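Local coordinates for protein endo-b-1,4-glucanase (Nasutitermes takasagoensis, PDB 1KS8) that probably hydrolyses internal beta-1,4-glucosidic linkages of cellulose and related beta-glucans, as a termite endoglucanase of glycosyl hydrolase family 9, at residues Arg224-Asp228 and Asn229-Asn233; Leu315-Glu319 and Leu320-Ala324. All coordinates share one frame; numbering follows the deposited sequence.

Contact 1 of 2, residues Arg224-Asp228 and Asn229-Asn233; sequences RATND and NTYLN
The hydroxyl of T226 and the ring of Y231 meet across a tight helix-to-helix turn in the (alpha/alpha)6 barrel, with D228 as the N-cap of the second helix. OG1 of T226 lies 3.5 Å from CD2 of Y231, approaching the ring obliquely, and the two side chains cross at about a right angle. CB of D228 reaches the same ring carbon, CD2 of Y231, at 3.8 Å, which brings the residue before the second helix against the same ring. On the backbone, D228 O accepts from Y231 N at 3.0 Å. The carboxylate of D228 turns to the first turn of the helix and OD1 accepts from T230 N, the capping bond, although the exact place of this oxygen is less certain. T226 holds the backbone of the capping residue: its OG1, lodged between its own backbone N and carbonyl carbon (chi1 64°), accepts from D228 N at 3.1 Å, an ST turn, and also bonds to L222 O one turn back. A valine in place of T226 would probably leave D228 N without this acceptor and the turn less firmly fixed. N227, with positive phi (70°), is the first residue to leave the helical conformation after helix 212-226. Farther out, Y231 also packs on R182 of helix 171-190. At the solvent side one water accepts from ND2 of N229 at 2.7 Å and, more weakly, from ND2 of N227 at 2.7 Å.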
ATOM      1  N   ARG A 224       9.183  17.479  -4.052  1.00 12.88           N
ATOM      2  CA  ARG A 224      10.305  16.755  -3.475  1.00 13.11           C
ATOM      3  C   ARG A 224      11.188  16.118  -4.544  1.00 13.30           C
ATOM      4  O   ARG A 224      12.409  16.077  -4.406  1.00 14.65           O
ATOM      5  CB  ARG A 224       9.794  15.670  -2.519  1.00 12.86           C
ATOM      6  CG  ARG A 224      10.897  14.948  -1.768  1.00 12.77           C
ATOM      7  CD  ARG A 224      10.340  13.933  -0.787  1.00 13.78           C
ATOM      8  NE  ARG A 224      11.381  13.461   0.119  1.00 13.79           N
ATOM      9  CZ  ARG A 224      11.148  12.771   1.229  1.00 13.69           C
ATOM     10  NH1 ARG A 224       9.903  12.465   1.573  1.00 12.41           N
ATOM     11  NH2 ARG A 224      12.159  12.412   2.009  1.00 13.66           N
ATOM     12  N   ALA A 225      10.563  15.632  -5.612  1.00 14.15           N
ATOM     13  CA  ALA A 225      11.278  14.966  -6.697  1.00 15.66           C
ATOM     14  C   ALA A 225      11.902  15.887  -7.742  1.00 16.22           C
ATOM     15  O   ALA A 225      12.777  15.462  -8.500  1.00 17.44           O
ATOM     16  CB  ALA A 225      10.345  13.979  -7.390  1.00 14.88           C
ATOM     17  N   THR A 226      11.467  17.142  -7.784  1.00 17.24           N
ATOM     18  CA  THR A 226      11.978  18.080  -8.781  1.00 18.19           C
ATOM     19  C   THR A 226      12.632  19.338  -8.225  1.00 19.59           C
ATOM     20  O   THR A 226      13.467  19.951  -8.893  1.00 19.68           O
ATOM     21  CB  THR A 226      10.850  18.540  -9.714  1.00 17.48           C
ATOM     22  OG1 THR A 226       9.875  19.265  -8.950  1.00 16.42           O
ATOM     23  CG2 THR A 226      10.184  17.344 -10.377  1.00 18.05           C
ATOM     24  N   ASN A 227      12.246  19.721  -7.013  1.00 19.84           N
ATOM     25  CA  ASN A 227      12.763  20.929  -6.377  1.00 21.91           C
ATOM     26  C   ASN A 227      12.199  22.124  -7.141  1.00 21.85           C
ATOM     27  O   ASN A 227      12.698  23.245  -7.034  1.00 22.46           O
ATOM     28  CB  ASN A 227      14.295  20.960  -6.417  1.00 23.86           C
ATOM     29  CG  ASN A 227      14.880  22.056  -5.544  1.00 27.35           C
ATOM     30  OD1 ASN A 227      16.064  22.384  -5.647  1.00 30.25           O
ATOM     31  ND2 ASN A 227      14.055  22.621  -4.671  1.00 28.42           N
ATOM     32  N   ASP A 228      11.150  21.868  -7.917  1.00 20.88           N
ATOM     33  CA  ASP A 228      10.491  22.903  -8.705  1.00 21.08           C
ATOM     34  C   ASP A 228       9.471  23.591  -7.800  1.00 20.58           C
ATOM     35  O   ASP A 228       8.420  23.026  -7.500  1.00 18.63           O
ATOM     36  CB  ASP A 228       9.781  22.271  -9.903  1.00 23.32           C
ATOM     37  CG  ASP A 228       9.324  23.296 -10.917  1.00 26.97           C
ATOM     38  OD1 ASP A 228       8.913  24.400 -10.504  1.00 27.80           O
ATOM     39  OD2 ASP A 228       9.369  22.991 -12.128  1.00 30.23           O
ATOM     40  N   ASN A 229       9.787  24.809  -7.372  1.00 20.22           N
ATOM     41  CA  ASN A 229       8.916  25.571  -6.482  1.00 20.71           C
ATOM     42  C   ASN A 229       7.444  25.642  -6.889  1.00 19.63           C
ATOM     43  O   ASN A 229       6.573  25.767  -6.029  1.00 20.25           O
ATOM     44  CB  ASN A 229       9.465  26.991  -6.305  1.00 22.39           C
ATOM     45  CG  ASN A 229      10.727  27.031  -5.460  1.00 25.29           C
ATOM     46  OD1 ASN A 229      11.365  28.078  -5.327  1.00 27.76           O
ATOM     47  ND2 ASN A 229      11.092  25.894  -4.878  1.00 25.14           N
ATOM     48  N   THR A 230       7.155  25.562  -8.184  1.00 19.02           N
ATOM     49  CA  THR A 230       5.767  25.631  -8.640  1.00 19.47           C
ATOM     50  C   THR A 230       4.894  24.574  -7.960  1.00 17.90           C
ATOM     51  O   THR A 230       3.741  24.837  -7.611  1.00 16.51           O
ATOM     52  CB  THR A 230       5.656  25.451 -10.174  1.00 21.12           C
ATOM     53  OG1 THR A 230       4.291  25.627 -10.575  1.00 25.42           O
ATOM     54  CG2 THR A 230       6.113  24.063 -10.589  1.00 23.03           C
ATOM     55  N   TYR A 231       5.450  23.382  -7.768  1.00 15.97           N
ATOM     56  CA  TYR A 231       4.716  22.298  -7.131  1.00 15.58           C
ATOM     57  C   TYR A 231       4.471  22.573  -5.652  1.00 15.11           C
ATOM     58  O   TYR A 231       3.409  22.248  -5.124  1.00 14.10           O
ATOM     59  CB  TYR A 231       5.469  20.978  -7.308  1.00 13.40           C
ATOM     60  CG  TYR A 231       5.433  20.448  -8.724  1.00 12.28           C
ATOM     61  CD1 TYR A 231       4.225  20.104  -9.331  1.00 13.17           C
ATOM     62  CD2 TYR A 231       6.606  20.285  -9.456  1.00 13.77           C
ATOM     63  CE1 TYR A 231       4.188  19.605 -10.634  1.00 13.70           C
ATOM     64  CE2 TYR A 231       6.580  19.789 -10.758  1.00 13.49           C
ATOM     65  CZ  TYR A 231       5.371  19.452 -11.338  1.00 14.42           C
ATOM     66  OH  TYR A 231       5.343  18.949 -12.620  1.00 16.22           O
ATOM     67  N   LEU A 232       5.452  23.172  -4.984  1.00 16.58           N
ATOM     68  CA  LEU A 232       5.302  23.492  -3.569  1.00 16.80           C
ATOM     69  C   LEU A 232       4.209  24.540  -3.392  1.00 17.17           C
ATOM     70  O   LEU A 232       3.358  24.423  -2.510  1.00 16.62           O
ATOM     71  CB  LEU A 232       6.615  24.020  -2.990  1.00 18.63           C
ATOM     72  CG  LEU A 232       6.546  24.449  -1.522  1.00 20.98           C
ATOM     73  CD1 LEU A 232       6.112  23.275  -0.656  1.00 21.20           C
ATOM     74  CD2 LEU A 232       7.903  24.969  -1.079  1.00 21.24           C
ATOM     75  N   ASN A 233       4.237  25.566  -4.238  1.00 17.84           N
ATOM     76  CA  ASN A 233       3.245  26.630  -4.177  1.00 17.71           C
ATOM     77  C   ASN A 233       1.852  26.060  -4.391  1.00 16.52           C
ATOM     78  O   ASN A 233       0.912  26.413  -3.680  1.00 16.48           O
ATOM     79  CB  ASN A 233       3.547  27.695  -5.233  1.00 20.17           C
ATOM     80  CG  ASN A 233       4.808  28.480  -4.924  1.00 23.24           C
ATOM     81  OD1 ASN A 233       5.356  29.161  -5.791  1.00 25.76           O
ATOM     82  ND2 ASN A 233       5.269  28.399  -3.678  1.00 24.66           N
TER
HETATM   83  O   HOH W   1      13.443  25.100  -3.762  1.00 44.77           O

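Contact 2 of 2, residues Leu315-Glu319 and Leu320-Ala324; sequences LEAAE and LGLSA
At the end of helix 303-319 the backbone of A317 and A318 is met by that of G321 and L322 in a Schellman motif: G321 N donates to A318 O at 2.9 Å, and L322 N reaches A317 O in a weak bond of 3.4 Å. L320 N adds a further bond to the same A317 O at 2.9 Å. A317 O thus receives two N-H groups, the one from L322 only weakly. G321 has a positive phi of 95°, where a side chain would be jammed against the preceding carbonyl oxygen; glycine fits this point. Past it the chain doubles back: A318 CA makes a CH...O contact with L322 O at 3.6 Å. The methyl of A318 meets the start of the next helix, its CB 3.7 Å from A324 CA, while the two methyl carbons, A318 CB and A324 CB, lie 4.1 Å apart. CG of L322 stands opposite its own carbonyl carbon and beside its N (chi1 -68°), which sets CD1 against A317 CB at 4.3 Å. CB of L320 lies 3.2 Å from A317 O, and its side chain packs on V262, A265 and K266 of helix 257-268. E319 OE1 forms a salt bridge with R328 of helix 324-341. Y327 of helix 324-341 and V277 of helix 271-286 both touch A317 and L322, so this corner is packed between those two helices.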
ATOM      1  N   LEU A 315       6.564   7.407  13.366  1.00  9.97           N
ATOM      2  CA  LEU A 315       7.985   7.297  13.069  1.00  9.97           C
ATOM      3  C   LEU A 315       8.437   8.468  12.196  1.00 10.74           C
ATOM      4  O   LEU A 315       9.547   8.984  12.358  1.00 11.45           O
ATOM      5  CB  LEU A 315       8.271   5.955  12.389  1.00 10.62           C
ATOM      6  CG  LEU A 315       8.148   4.773  13.361  1.00 10.00           C
ATOM      7  CD1 LEU A 315       7.979   3.466  12.598  1.00 11.27           C
ATOM      8  CD2 LEU A 315       9.378   4.728  14.253  1.00 11.43           C
ATOM      9  N   GLU A 316       7.571   8.898  11.282  1.00 11.41           N
ATOM     10  CA  GLU A 316       7.893  10.027  10.414  1.00 11.64           C
ATOM     11  C   GLU A 316       7.904  11.309  11.241  1.00 12.35           C
ATOM     12  O   GLU A 316       8.725  12.200  11.017  1.00 13.03           O
ATOM     13  CB  GLU A 316       6.868  10.139   9.279  1.00 10.63           C
ATOM     14  CG  GLU A 316       7.110   9.162   8.138  1.00 12.09           C
ATOM     15  CD  GLU A 316       8.240   9.605   7.229  1.00 13.97           C
ATOM     16  OE1 GLU A 316       8.810   8.754   6.514  1.00 12.37           O
ATOM     17  OE2 GLU A 316       8.553  10.814   7.219  1.00 17.60           O
ATOM     18  N   ALA A 317       6.990  11.395  12.201  1.00 11.62           N
ATOM     19  CA  ALA A 317       6.903  12.565  13.070  1.00 11.73           C
ATOM     20  C   ALA A 317       8.157  12.664  13.933  1.00 12.15           C
ATOM     21  O   ALA A 317       8.681  13.758  14.158  1.00 12.74           O
ATOM     22  CB  ALA A 317       5.670  12.469  13.953  1.00 12.21           C
ATOM     23  N   ALA A 318       8.636  11.521  14.415  1.00 12.28           N
ATOM     24  CA  ALA A 318       9.833  11.493  15.247  1.00 13.79           C
ATOM     25  C   ALA A 318      11.025  12.062  14.484  1.00 15.27           C
ATOM     26  O   ALA A 318      11.891  12.716  15.070  1.00 15.16           O
ATOM     27  CB  ALA A 318      10.128  10.065  15.701  1.00 13.37           C
ATOM     28  N   GLU A 319      11.068  11.820  13.177  1.00 15.74           N
ATOM     29  CA  GLU A 319      12.157  12.324  12.348  1.00 17.42           C
ATOM     30  C   GLU A 319      12.142  13.849  12.277  1.00 17.68           C
ATOM     31  O   GLU A 319      13.168  14.470  12.004  1.00 18.81           O
ATOM     32  CB  GLU A 319      12.072  11.736  10.936  1.00 17.48           C
ATOM     33  CG  GLU A 319      12.333  10.241  10.892  1.00 18.72           C
ATOM     34  CD  GLU A 319      13.738   9.884  11.350  1.00 20.99           C
ATOM     35  OE1 GLU A 319      13.914   8.804  11.949  1.00 19.65           O
ATOM     36  OE2 GLU A 319      14.670  10.679  11.103  1.00 23.74           O
ATOM     37  N   LEU A 320      10.976  14.443  12.519  1.00 18.05           N
ATOM     38  CA  LEU A 320      10.829  15.898  12.499  1.00 18.64           C
ATOM     39  C   LEU A 320      11.340  16.478  13.813  1.00 18.46           C
ATOM     40  O   LEU A 320      11.451  17.695  13.968  1.00 18.56           O
ATOM     41  CB  LEU A 320       9.358  16.290  12.325  1.00 18.70           C
ATOM     42  CG  LEU A 320       8.653  15.950  11.011  1.00 19.78           C
ATOM     43  CD1 LEU A 320       7.173  16.289  11.127  1.00 20.65           C
ATOM     44  CD2 LEU A 320       9.289  16.719   9.866  1.00 20.99           C
ATOM     45  N   GLY A 321      11.648  15.595  14.758  1.00 17.43           N
ATOM     46  CA  GLY A 321      12.131  16.036  16.051  1.00 16.80           C
ATOM     47  C   GLY A 321      11.009  16.151  17.066  1.00 15.51           C
ATOM     48  O   GLY A 321      11.197  16.712  18.145  1.00 16.75           O
ATOM     49  N   LEU A 322       9.838  15.624  16.718  1.00 15.66           N
ATOM     50  CA  LEU A 322       8.685  15.663  17.611  1.00 16.28           C
ATOM     51  C   LEU A 322       8.691  14.458  18.545  1.00 16.27           C
ATOM     52  O   LEU A 322       8.591  13.316  18.087  1.00 16.45           O
ATOM     53  CB  LEU A 322       7.382  15.661  16.804  1.00 17.84           C
ATOM     54  CG  LEU A 322       7.058  16.898  15.964  1.00 19.10           C
ATOM     55  CD1 LEU A 322       5.856  16.612  15.075  1.00 20.17           C
ATOM     56  CD2 LEU A 322       6.781  18.083  16.879  1.00 20.32           C
ATOM     57  N   SER A 323       8.807  14.718  19.847  1.00 16.23           N
ATOM     58  CA  SER A 323       8.820  13.671  20.873  1.00 16.35           C
ATOM     59  C   SER A 323       9.361  12.366  20.304  1.00 15.04           C
ATOM     60  O   SER A 323       8.733  11.316  20.434  1.00 14.90           O
ATOM     61  CB  SER A 323       7.400  13.437  21.399  1.00 17.17           C
ATOM     62  OG  SER A 323       6.786  14.653  21.785  1.00 22.89           O
ATOM     63  N   ALA A 324      10.532  12.443  19.682  1.00 15.30           N
ATOM     64  CA  ALA A 324      11.152  11.290  19.040  1.00 14.20           C
ATOM     65  C   ALA A 324      11.148   9.987  19.830  1.00 14.84           C
ATOM     66  O   ALA A 324      10.687   8.961  19.331  1.00 13.58           O
ATOM     67  CB  ALA A 324      12.574  11.637  18.629  1.00 14.05           C
TER

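Contact 1 comes first along the chain and contact 2 later, in series, their centres about 23 Å apart and their nearest atoms about 6 Å apart without touching. Each is a tight connection between successive helices of the (alpha/alpha)6 barrel: 212-226 to 229-241, and 303-319 to 324-341. Helix 257-268 lies against both, meeting R224 and L232 of contact 1 and E316 and L320 of contact 2. D78, salt-bridged to R224, also has its carboxylate close to that of E316, two groups of like charge. Both connections lie away from the calcium-binding residues and the predicted active-site residues, and join consecutive helices around helix 257-268.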